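Local coordinates for protein TarM (Staphylococcus aureus subsp. aureus 21178, PDB 4X7R) that belongs to the GT-B superfamily of glycosyl transferases and, in this structure, holds uridine-5'-diphosphate, (2S)-2,3-dihydroxypropyl 2-acetamido-2-deoxy-alpha-D-glucopyranoside and a glycan, at residues Ile248-His253 with Ala261-Glu266; Gly229-Met234 with Lys267-Asn272; Glu129-Phe134 with Arg143-Asp148. The protein carries 1 engineered substitution. All coordinates share one frame; numbering follows the deposited sequence.

Interaction 1. Residues Ile248-His253 with Ala261-Glu266; sequences IHVNHH and AFKKSE. With 3YW ((2S)-2,3-dihydroxypropyl 2-acetamido-2-deoxy-alpha-D-glucopyranoside), chain F.
K263 ties the 248-253 loop to the start of helix 264-271 by hydrogen bonds from both its backbone and its tip. The backbone N of K263 donates to H252 O (2.9 Å, 165° at the hydrogen). NZ of the same lysine meets N251 O at 2.7 Å, nearly along the C=O axis, and H253 O in a weak bond of 3.2 Å; N255 OD1 also accepts from it, so oxygens gather round the ammonium. Within the loop, N251 OD1 accepts H253 N in an Asx turn and also H253 ND1 (2.8 Å), the latter in the carbonyl plane on a lone pair, which, with Q293 at NE2, helps fix the rotation of that imidazole.

Aromatic contacts follow. H252 and F262 lie side by side, rim to rim, with planes 8° apart and H252 CD2 3.6 Å from F262 CD1, while the H253 ring meets F262 CE1 obliquely. Q286 and Q293 bind the two nitrogens of H252.

The remaining packing is that of V250 and I248 on E266, whose chain bends at chi2 (75°). V250 CG2 sits 3.3 Å from E266 OE2, the side chains crossing at about a right angle, and a water joins E266 OE2 to H249 N. H249 ND1 shares a hydrogen bond of 2.7 Å with 3YW O6, in the imidazole plane. This is a strand-to-helix loop of a Rossmann-like GT-B domain, lining the 3YW pocket.

Interaction 2. Residues Gly229-Met234 with Lys267-Asn272; sequences GSFPKM and KYIIEN. With SUS (2-deoxy-3,6-di-O-sulfo-2-(sulfoamino)-alpha-D-glucopyranose), chain C.
F231 packs against I269, Y268 and N272 where two helices of a Rossmann-like domain meet beside its parallel sheet: helix 231-235 follows strand 221-225, and helix 264-271 follows the neighbouring strand 243-247. F231 crosses the gap almost alone, with P232 and Y268 adding a looser contact at one margin.

At the root of the F231 side chain, CB touches I269 CG1 at 3.6 Å. CG lies anti to the backbone N (chi1 -175°), which carries the ring toward helix 264-271, and CG itself comes 3.5 Å from I269 CG1. That methylene makes a CH-pi contact over one face of the ring, 3.9 Å from the centroid and 28° off the normal, while I269 CA lies over the centre of this face. On one side of the ring CD1 and CE1 run beside I269 CG2. On the other, CD2 meets Y268 CD2 at 3.8 Å, and Y268 CE2 sits at the ring edge, in its plane; the two aromatic side chains cross at about a right angle. Further out, CE2 comes within 4.2 Å of N272 CB, and F235 brings a second ring to F231 from the next turn of its own helix.

Residues 229-233 also line the glycan pocket. G229, lacking a side chain, brings CA to 3.0 Å from O7S of SUS, and K233 NZ donates to SUS O2S while forming a salt bridge to the IDS sugar. Across the contact, just after the last turn of helix 264-271, N272 ND2 lies above one face of the Y268 ring, toward its rim, and donates back to Y268 O at 2.8 Å.

Interaction 3. Residues Glu129-Phe134 with Arg143-Asp148; sequences EKVIDF and RFSFID
K130 and F146 face each other as a hydrogen-bonded pair in the antiparallel hairpin of strands 129-136 and 139-147, whose segments here run at 170° to one another. The bond from F146 N to K130 O is short (2.8 Å); the return bond from K130 N to F146 O is longer (3.2 Å), its donor above the carbonyl plane. I132 and F144 form the next such pair.

The densest packing is on the face carrying K130, I132, F144 and F146. I132 CD1 touches F146 CE1 at 3.6 Å, the F134 and F144 rings meet nearby, and I92, L88 and Y89 of helix 86-95 cover this side. K130 joins the layer through its aliphatic part: a bend at chi3 (69°) sets CE over the F146 ring in a CH-pi contact. NZ then stands above the same face, 4.8 Å from the centroid, in a cation-pi arrangement.

The other face is more polar and uneven. It is loose at the E129/I147 end, where E129 is exposed and its OE2 approaches I147 CG1 only to 4.4 Å. It is tight at the D133/R143 end: R143 grips D133 side-on, NE to OD1 at 2.7 Å on the syn lone pair and NH2 to OD2 at 3.1 Å, with the carboxylate and guanidinium planes 33° apart. V131 CG1 lies over one face of the guanidinium, 3.4 Å from NH2.

The D133 carboxylate is met by R143 and, through OD2, by R140, with R124 close to R143. This probably favours its ionised form and offsets the repulsion between R143 and the nearby R140 and R124, on its own strand and on the strand beyond 129-136.

How the interactions relate
Interactions 1 and 2 share helix 264-271 and touch directly, I248 and H252 of the first packing on I270 of the second; along the chain, interaction 1 is nested within the loop that interaction 2 closes. Interaction 2 is the buried contact, while interactions 1 and 3 are partly buried. Chemistry differs too: the lysine and phenylalanine of 261-266 meet carbonyls and histidines of the pocket loop, whereas 267-272 buries a phenylalanine without any hydrogen bond across the contact. Both border bound ligands. Interaction 3 stands apart, its centre about 39 Å from that of interaction 1, in the separate antiparallel sheet, where strand pairing supplies the backbone bonds, with an apolar face under a helix and a charged, partly exposed one.

Interaction 1. Residues Ile248-His253 with Ala261-Glu266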
loop_
_atom_site.group_PDB
_atom_site.type_symbol
_atom_site.label_atom_id
_atom_site.label_comp_id
_atom_site.label_asym_id
_atom_site.label_seq_id
_atom_site.Cartn_x
_atom_site.Cartn_y
_atom_site.Cartn_z
ATOM N N ILE A 248 -0.748 3.165 -13.964
ATOM C CA ILE A 248 -2.114 3.243 -13.429
ATOM C C ILE A 248 -2.504 1.816 -12.976
ATOM O O ILE A 248 -2.452 0.864 -13.751
ATOM C CB ILE A 248 -3.076 3.947 -14.408
ATOM C CG1 ILE A 248 -2.753 5.488 -14.362
ATOM C CG2 ILE A 248 -4.543 3.671 -14.024
ATOM C CD1 ILE A 248 -3.362 6.340 -15.321
ATOM N N HIS A 249 -2.743 1.657 -11.684
ATOM C CA HIS A 249 -3.001 0.339 -11.099
ATOM C C HIS A 249 -4.498 0.022 -10.966
ATOM O O HIS A 249 -4.860 -1.113 -10.653
ATOM C CB HIS A 249 -2.325 0.240 -9.718
ATOM C CG HIS A 249 -0.842 0.136 -9.791
ATOM N ND1 HIS A 249 -0.216 -1.092 -9.872
ATOM C CD2 HIS A 249 0.094 1.110 -9.807
ATOM C CE1 HIS A 249 1.081 -0.832 -9.918
ATOM N NE2 HIS A 249 1.312 0.481 -9.888
ATOM N N VAL A 250 -5.347 0.991 -11.214
ATOM C CA VAL A 250 -6.793 0.849 -10.955
ATOM C C VAL A 250 -7.659 1.198 -12.170
ATOM O O VAL A 250 -7.196 1.824 -13.118
ATOM C CB VAL A 250 -7.201 1.750 -9.735
ATOM C CG1 VAL A 250 -6.410 1.404 -8.460
ATOM C CG2 VAL A 250 -7.006 3.236 -10.059
ATOM N N ASN A 251 -8.941 0.891 -12.070
ATOM C CA ASN A 251 -9.912 1.354 -13.034
ATOM C C ASN A 251 -9.949 2.896 -12.806
ATOM O O ASN A 251 -10.106 3.356 -11.664
ATOM C CB ASN A 251 -11.283 0.695 -12.775
ATOM C CG ASN A 251 -12.335 1.045 -13.799
ATOM O OD1 ASN A 251 -12.366 2.161 -14.321
ATOM N ND2 ASN A 251 -13.238 0.111 -14.103
ATOM N N HIS A 252 -9.704 3.676 -13.882
ATOM C CA HIS A 252 -9.607 5.134 -13.834
ATOM C C HIS A 252 -10.964 5.837 -13.609
ATOM O O HIS A 252 -10.998 7.046 -13.380
ATOM C CB HIS A 252 -8.903 5.655 -15.083
ATOM C CG HIS A 252 -9.655 5.332 -16.341
ATOM N ND1 HIS A 252 -9.867 4.012 -16.741
ATOM C CD2 HIS A 252 -10.237 6.162 -17.237
ATOM C CE1 HIS A 252 -10.587 4.091 -17.849
ATOM N NE2 HIS A 252 -10.831 5.367 -18.189
ATOM N N HIS A 253 -12.075 5.106 -13.673
ATOM C CA HIS A 253 -13.361 5.733 -13.390
ATOM C C HIS A 253 -13.535 5.791 -11.873
ATOM O O HIS A 253 -12.984 4.942 -11.143
ATOM C CB HIS A 253 -14.538 4.935 -13.971
ATOM C CG HIS A 253 -14.521 4.799 -15.453
ATOM N ND1 HIS A 253 -13.842 3.747 -16.077
ATOM C CD2 HIS A 253 -15.184 5.513 -16.392
ATOM C CE1 HIS A 253 -14.076 3.883 -17.376
ATOM N NE2 HIS A 253 -14.881 4.929 -17.617
ATOM N N ALA A 261 -17.928 9.899 -13.814
ATOM C CA ALA A 261 -16.756 10.641 -13.321
ATOM C C ALA A 261 -15.442 9.824 -13.308
ATOM O O ALA A 261 -15.460 8.610 -13.102
ATOM C CB ALA A 261 -17.035 11.177 -11.917
ATOM N N PHE A 262 -14.315 10.512 -13.484
ATOM C CA PHE A 262 -12.974 9.923 -13.449
ATOM C C PHE A 262 -12.301 10.246 -12.135
ATOM O O PHE A 262 -12.539 11.317 -11.596
ATOM C CB PHE A 262 -12.132 10.462 -14.618
ATOM C CG PHE A 262 -12.679 10.028 -15.954
ATOM C CD1 PHE A 262 -12.701 8.680 -16.312
ATOM C CD2 PHE A 262 -13.204 10.955 -16.839
ATOM C CE1 PHE A 262 -13.236 8.274 -17.524
ATOM C CE2 PHE A 262 -13.735 10.544 -18.066
ATOM C CZ PHE A 262 -13.750 9.203 -18.396
ATOM N N LYS A 263 -11.464 9.331 -11.615
ATOM C CA LYS A 263 -10.700 9.562 -10.379
ATOM C C LYS A 263 -9.744 10.728 -10.653
ATOM O O LYS A 263 -9.140 10.769 -11.721
ATOM C CB LYS A 263 -9.903 8.309 -9.976
ATOM C CG LYS A 263 -10.759 7.102 -9.611
ATOM C CD LYS A 263 -9.914 5.921 -9.201
ATOM C CE LYS A 263 -10.705 4.924 -8.386
ATOM N NZ LYS A 263 -10.890 3.612 -9.078
ATOM N N LYS A 264 -9.673 11.704 -9.743
ATOM C CA LYS A 264 -8.832 12.895 -9.913
ATOM C C LYS A 264 -7.356 12.639 -10.183
ATOM O O LYS A 264 -6.837 13.193 -11.145
ATOM C CB LYS A 264 -9.042 13.947 -8.812
ATOM C CG LYS A 264 -9.833 15.153 -9.341
ATOM C CD LYS A 264 -11.322 15.170 -8.974
ATOM C CE LYS A 264 -12.224 14.644 -10.077
ATOM N NZ LYS A 264 -13.590 14.368 -9.566
ATOM N N SER A 265 -6.691 11.811 -9.370
ATOM C CA SER A 265 -5.251 11.521 -9.530
ATOM C C SER A 265 -4.952 10.881 -10.871
ATOM O O SER A 265 -4.140 11.411 -11.625
ATOM C CB SER A 265 -4.737 10.621 -8.413
ATOM O OG SER A 265 -4.973 11.180 -7.135
ATOM N N GLU A 266 -5.668 9.779 -11.198
ATOM C CA GLU A 266 -5.526 9.047 -12.467
ATOM C C GLU A 266 -5.839 9.916 -13.668
ATOM O O GLU A 266 -5.142 9.808 -14.671
ATOM C CB GLU A 266 -6.350 7.744 -12.472
ATOM C CG GLU A 266 -5.753 6.661 -11.576
ATOM C CD GLU A 266 -5.928 6.810 -10.070
ATOM O OE1 GLU A 266 -6.627 7.747 -9.633
ATOM O OE2 GLU A 266 -5.387 5.968 -9.320
HETATM O O3A 3YW F . -5.051 2.535 -5.110
HETATM C C4A 3YW F . -3.502 -0.797 -5.844
HETATM C C5A 3YW F . -4.534 0.206 -5.390
HETATM O O5 3YW F . -2.888 -2.637 -8.231
HETATM C C6A 3YW F . -4.090 1.629 -5.629
HETATM C C5 3YW F . -2.776 -4.053 -8.427
HETATM C C6 3YW F . -1.368 -4.309 -8.911
HETATM C C4 3YW F . -3.873 -4.500 -9.390
HETATM O O6 3YW F . -1.086 -3.614 -10.117
HETATM C C3 3YW F . -5.221 -4.292 -8.708
HETATM O O4 3YW F . -3.721 -5.881 -9.701
HETATM O O3 3YW F . -6.305 -4.664 -9.559
HETATM O O7 3YW F . -7.855 -1.614 -8.577
HETATM C C7 3YW F . -7.651 -2.213 -7.526
HETATM C C8 3YW F . -8.712 -2.362 -6.477
HETATM N N2 3YW F . -6.475 -2.780 -7.251
HETATM C C2 3YW F . -5.384 -2.856 -8.209
HETATM C C1 3YW F . -4.111 -2.198 -7.646
HETATM O O1 3YW F . -4.057 -2.048 -6.256
HETATM O O2 3YW F . -4.790 0.007 -3.999
HETATM O O HOH W 1 -3.323 4.224 -10.093
#

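Interaction 2. Residues Gly229-Met234 with Lys267-Asn272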
loop_
_atom_site.group_PDB
_atom_site.type_symbol
_atom_site.label_atom_id
_atom_site.label_comp_id
_atom_site.label_asym_id
_atom_site.label_seq_id
_atom_site.Cartn_x
_atom_site.Cartn_y
_atom_site.Cartn_z
ATOM N N GLY A 229 -1.188 9.564 -6.399
ATOM C CA GLY A 229 -1.103 10.853 -5.726
ATOM C C GLY A 229 0.320 11.395 -5.719
ATOM O O GLY A 229 0.520 12.600 -5.524
ATOM N N SER A 230 1.324 10.505 -5.959
ATOM C CA SER A 230 2.739 10.885 -6.027
ATOM C C SER A 230 3.178 11.408 -7.386
ATOM O O SER A 230 4.297 11.901 -7.496
ATOM C CB SER A 230 3.638 9.716 -5.622
ATOM O OG SER A 230 3.712 9.728 -4.207
ATOM N N PHE A 231 2.313 11.306 -8.420
ATOM C CA PHE A 231 2.663 11.736 -9.780
ATOM C C PHE A 231 3.232 13.153 -9.872
ATOM O O PHE A 231 4.256 13.285 -10.550
ATOM C CB PHE A 231 1.529 11.492 -10.789
ATOM C CG PHE A 231 1.876 11.803 -12.223
ATOM C CD1 PHE A 231 2.497 10.856 -13.026
ATOM C CD2 PHE A 231 1.530 13.029 -12.791
ATOM C CE1 PHE A 231 2.769 11.132 -14.368
ATOM C CE2 PHE A 231 1.808 13.305 -14.131
ATOM C CZ PHE A 231 2.435 12.363 -14.905
ATOM N N PRO A 232 2.653 14.194 -9.203
ATOM C CA PRO A 232 3.266 15.548 -9.271
ATOM C C PRO A 232 4.720 15.635 -8.807
ATOM O O PRO A 232 5.453 16.443 -9.353
ATOM C CB PRO A 232 2.350 16.414 -8.390
ATOM C CG PRO A 232 1.013 15.674 -8.396
ATOM C CD PRO A 232 1.416 14.220 -8.379
ATOM N N LYS A 233 5.156 14.793 -7.852
ATOM C CA LYS A 233 6.570 14.789 -7.408
ATOM C C LYS A 233 7.499 14.464 -8.548
ATOM O O LYS A 233 8.486 15.184 -8.736
ATOM C CB LYS A 233 6.807 13.855 -6.221
ATOM C CG LYS A 233 5.976 14.250 -5.014
ATOM C CD LYS A 233 5.971 13.174 -3.983
ATOM C CE LYS A 233 5.323 13.670 -2.723
ATOM N NZ LYS A 233 3.895 13.284 -2.661
ATOM N N MET A 234 7.155 13.417 -9.349
ATOM C CA MET A 234 7.946 13.017 -10.506
ATOM C C MET A 234 7.756 14.039 -11.630
ATOM O O MET A 234 8.737 14.471 -12.236
ATOM C CB MET A 234 7.537 11.605 -11.011
ATOM C CG MET A 234 8.305 11.146 -12.283
ATOM S SD MET A 234 7.658 9.635 -13.028
ATOM C CE MET A 234 6.066 10.210 -13.670
ATOM N N LYS A 267 -6.805 10.844 -13.543
ATOM C CA LYS A 267 -7.186 11.748 -14.651
ATOM C C LYS A 267 -6.031 12.683 -15.019
ATOM O O LYS A 267 -5.768 12.925 -16.205
ATOM C CB LYS A 267 -8.444 12.544 -14.295
ATOM C CG LYS A 267 -8.934 13.503 -15.386
ATOM C CD LYS A 267 -10.326 14.031 -15.062
ATOM C CE LYS A 267 -10.657 15.266 -15.862
ATOM N NZ LYS A 267 -10.112 16.506 -15.239
ATOM N N TYR A 268 -5.337 13.188 -13.986
ATOM C CA TYR A 268 -4.171 14.053 -14.145
ATOM C C TYR A 268 -2.990 13.311 -14.808
ATOM O O TYR A 268 -2.308 13.874 -15.658
ATOM C CB TYR A 268 -3.785 14.670 -12.789
ATOM C CG TYR A 268 -2.691 15.705 -12.896
ATOM C CD1 TYR A 268 -2.942 16.964 -13.440
ATOM C CD2 TYR A 268 -1.403 15.432 -12.447
ATOM C CE1 TYR A 268 -1.933 17.918 -13.544
ATOM C CE2 TYR A 268 -0.391 16.383 -12.533
ATOM C CZ TYR A 268 -0.658 17.624 -13.083
ATOM O OH TYR A 268 0.355 18.545 -13.179
ATOM N N ILE A 269 -2.763 12.052 -14.440
ATOM C CA ILE A 269 -1.721 11.225 -15.040
ATOM C C ILE A 269 -2.020 11.034 -16.546
ATOM O O ILE A 269 -1.181 11.376 -17.387
ATOM C CB ILE A 269 -1.554 9.878 -14.280
ATOM C CG1 ILE A 269 -1.170 10.126 -12.784
ATOM C CG2 ILE A 269 -0.506 8.964 -14.965
ATOM C CD1 ILE A 269 -1.272 8.911 -11.907
ATOM N N ILE A 270 -3.219 10.526 -16.869
ATOM C CA ILE A 270 -3.681 10.272 -18.238
ATOM C C ILE A 270 -3.598 11.514 -19.122
ATOM O O ILE A 270 -3.045 11.441 -20.221
ATOM C CB ILE A 270 -5.111 9.676 -18.252
ATOM C CG1 ILE A 270 -5.157 8.302 -17.563
ATOM C CG2 ILE A 270 -5.665 9.621 -19.684
ATOM C CD1 ILE A 270 -6.666 7.818 -17.236
ATOM N N GLU A 271 -4.138 12.642 -18.646
ATOM C CA GLU A 271 -4.120 13.901 -19.391
ATOM C C GLU A 271 -2.730 14.429 -19.706
ATOM O O GLU A 271 -2.551 15.112 -20.718
ATOM C CB GLU A 271 -4.983 14.947 -18.699
ATOM C CG GLU A 271 -6.461 14.674 -18.934
ATOM C CD GLU A 271 -7.443 15.562 -18.194
ATOM O OE1 GLU A 271 -7.068 16.134 -17.144
ATOM O OE2 GLU A 271 -8.606 15.653 -18.650
ATOM N N ASN A 272 -1.743 14.053 -18.886
ATOM C CA ASN A 272 -0.340 14.441 -19.045
ATOM C C ASN A 272 0.572 13.373 -19.681
ATOM O O ASN A 272 1.789 13.569 -19.722
ATOM C CB ASN A 272 0.205 14.923 -17.693
ATOM C CG ASN A 272 -0.339 16.286 -17.386
ATOM O OD1 ASN A 272 -0.127 17.236 -18.134
ATOM N ND2 ASN A 272 -1.196 16.372 -16.401
HETATM N N2 SUS C . 1.512 12.652 0.101
HETATM C C1 SUS C . -0.286 12.727 1.782
HETATM S S1 SUS C . 3.103 12.587 0.860
HETATM C C2 SUS C . 0.562 11.843 0.887
HETATM S S2 SUS C . -2.812 8.436 4.271
HETATM C C3 SUS C . -0.344 10.994 -0.031
HETATM O O3 SUS C . 0.442 10.071 -0.813
HETATM S S3 SUS C . 0.496 10.255 -2.328
HETATM C C4 SUS C . -1.427 10.232 0.746
HETATM O O4 SUS C . -2.302 9.714 -0.236
HETATM C C5 SUS C . -2.182 11.202 1.724
HETATM O O5 SUS C . -1.211 11.913 2.550
HETATM C C6 SUS C . -3.078 10.491 2.735
HETATM O O6 SUS C . -2.257 9.603 3.473
HETATM O O1S SUS C . 3.655 11.170 0.736
HETATM O O2S SUS C . 3.970 13.600 0.126
HETATM O O3S SUS C . 3.003 12.955 2.339
HETATM O O4S SUS C . -1.631 7.565 4.715
HETATM O O5S SUS C . -3.571 8.988 5.480
HETATM O O6S SUS C . -3.755 7.601 3.398
HETATM O O7S SUS C . -0.934 10.218 -2.831
HETATM O O8S SUS C . 1.293 9.134 -2.997
HETATM O O9S SUS C . 1.126 11.599 -2.676
#

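Interaction 3. Residues Glu129-Phe134 with Arg143-Asp148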
loop_
_atom_site.group_PDB
_atom_site.type_symbol
_atom_site.label_atom_id
_atom_site.label_comp_id
_atom_site.label_asym_id
_atom_site.label_seq_id
_atom_site.Cartn_x
_atom_site.Cartn_y
_atom_site.Cartn_z
ATOM N N GLU A 129 7.320 2.756 22.712
ATOM C CA GLU A 129 6.890 4.120 22.453
ATOM C C GLU A 129 6.618 4.950 23.705
ATOM O O GLU A 129 6.202 4.427 24.746
ATOM C CB GLU A 129 5.699 4.149 21.491
ATOM C CG GLU A 129 6.076 3.669 20.101
ATOM C CD GLU A 129 5.015 3.834 19.033
ATOM O OE1 GLU A 129 3.812 3.674 19.346
ATOM O OE2 GLU A 129 5.394 4.084 17.865
ATOM N N LYS A 130 6.907 6.254 23.599
ATOM C CA LYS A 130 6.696 7.225 24.666
ATOM C C LYS A 130 6.312 8.557 24.046
ATOM O O LYS A 130 6.856 8.968 23.020
ATOM C CB LYS A 130 7.932 7.358 25.574
ATOM C CG LYS A 130 7.735 8.314 26.767
ATOM C CD LYS A 130 8.873 8.273 27.791
ATOM C CE LYS A 130 10.175 8.852 27.291
ATOM N NZ LYS A 130 11.262 8.689 28.282
ATOM N N VAL A 131 5.366 9.219 24.688
ATOM C CA VAL A 131 4.842 10.507 24.298
ATOM C C VAL A 131 4.871 11.410 25.528
ATOM O O VAL A 131 4.494 10.970 26.619
ATOM C CB VAL A 131 3.433 10.291 23.679
ATOM C CG1 VAL A 131 2.372 11.205 24.277
ATOM C CG2 VAL A 131 3.475 10.384 22.156
ATOM N N ILE A 132 5.413 12.633 25.384
ATOM C CA ILE A 132 5.435 13.617 26.478
ATOM C C ILE A 132 4.742 14.864 25.969
ATOM O O ILE A 132 5.259 15.525 25.068
ATOM C CB ILE A 132 6.831 13.931 27.088
ATOM C CG1 ILE A 132 7.562 12.668 27.568
ATOM C CG2 ILE A 132 6.715 14.968 28.218
ATOM C CD1 ILE A 132 9.028 12.933 28.056
ATOM N N ASP A 133 3.544 15.147 26.508
ATOM C CA ASP A 133 2.757 16.326 26.169
ATOM C C ASP A 133 2.997 17.373 27.238
ATOM O O ASP A 133 2.865 17.073 28.425
ATOM C CB ASP A 133 1.261 15.986 26.070
ATOM C CG ASP A 133 0.888 15.123 24.893
ATOM O OD1 ASP A 133 1.799 14.722 24.138
ATOM O OD2 ASP A 133 -0.322 14.865 24.706
ATOM N N PHE A 134 3.426 18.577 26.830
ATOM C CA PHE A 134 3.652 19.679 27.754
ATOM C C PHE A 134 2.503 20.648 27.685
ATOM O O PHE A 134 1.896 20.836 26.629
ATOM C CB PHE A 134 4.997 20.375 27.524
ATOM C CG PHE A 134 6.173 19.657 28.135
ATOM C CD1 PHE A 134 6.375 19.661 29.511
ATOM C CD2 PHE A 134 7.107 19.005 27.330
ATOM C CE1 PHE A 134 7.467 18.995 30.074
ATOM C CE2 PHE A 134 8.208 18.352 27.894
ATOM C CZ PHE A 134 8.384 18.351 29.259
ATOM N N ARG A 143 4.248 18.217 22.002
ATOM C CA ARG A 143 4.385 16.785 22.167
ATOM C C ARG A 143 5.735 16.318 21.637
ATOM O O ARG A 143 6.022 16.512 20.451
ATOM C CB ARG A 143 3.243 16.017 21.466
ATOM C CG ARG A 143 3.525 14.515 21.294
ATOM C CD ARG A 143 2.362 13.741 20.719
ATOM N NE ARG A 143 1.371 13.504 21.769
ATOM C CZ ARG A 143 0.407 12.595 21.713
ATOM N NH1 ARG A 143 0.290 11.808 20.654
ATOM N NH2 ARG A 143 -0.429 12.445 22.733
ATOM N N PHE A 144 6.516 15.645 22.492
ATOM C CA PHE A 144 7.748 14.969 22.108
ATOM C C PHE A 144 7.416 13.461 21.984
ATOM O O PHE A 144 6.880 12.854 22.929
ATOM C CB PHE A 144 8.860 15.183 23.154
ATOM C CG PHE A 144 9.403 16.586 23.204
ATOM C CD1 PHE A 144 8.821 17.547 24.027
ATOM C CD2 PHE A 144 10.492 16.956 22.419
ATOM C CE1 PHE A 144 9.310 18.853 24.057
ATOM C CE2 PHE A 144 11.001 18.260 22.473
ATOM C CZ PHE A 144 10.408 19.202 23.291
ATOM N N SER A 145 7.739 12.878 20.819
ATOM C CA SER A 145 7.541 11.466 20.498
ATOM C C SER A 145 8.880 10.744 20.501
ATOM O O SER A 145 9.852 11.220 19.898
ATOM C CB SER A 145 6.837 11.309 19.153
ATOM O OG SER A 145 5.603 12.005 19.206
ATOM N N PHE A 146 8.925 9.611 21.218
ATOM C CA PHE A 146 10.106 8.767 21.415
ATOM C C PHE A 146 9.870 7.327 20.978
ATOM O O PHE A 146 8.761 6.814 21.107
ATOM C CB PHE A 146 10.500 8.741 22.908
ATOM C CG PHE A 146 10.743 10.067 23.594
ATOM C CD1 PHE A 146 9.679 10.857 24.018
ATOM C CD2 PHE A 146 12.034 10.478 23.906
ATOM C CE1 PHE A 146 9.902 12.075 24.658
ATOM C CE2 PHE A 146 12.260 11.695 24.553
ATOM C CZ PHE A 146 11.191 12.485 24.931
ATOM N N ILE A 147 10.940 6.676 20.486
ATOM C CA ILE A 147 11.039 5.248 20.142
ATOM C C ILE A 147 12.336 4.779 20.816
ATOM O O ILE A 147 13.397 5.378 20.579
ATOM C CB ILE A 147 11.015 4.945 18.634
ATOM C CG1 ILE A 147 9.652 5.326 18.009
ATOM C CG2 ILE A 147 11.344 3.450 18.384
ATOM C CD1 ILE A 147 9.649 5.444 16.537
ATOM N N ASP A 148 12.235 3.764 21.708
ATOM C CA ASP A 148 13.342 3.215 22.517
ATOM C C ASP A 148 14.061 4.331 23.299
ATOM O O ASP A 148 15.295 4.418 23.281
ATOM C CB ASP A 148 14.333 2.357 21.671
ATOM C CG ASP A 148 13.705 1.311 20.755
ATOM O OD1 ASP A 148 12.782 0.603 21.204
ATOM O OD2 ASP A 148 14.155 1.192 19.596
#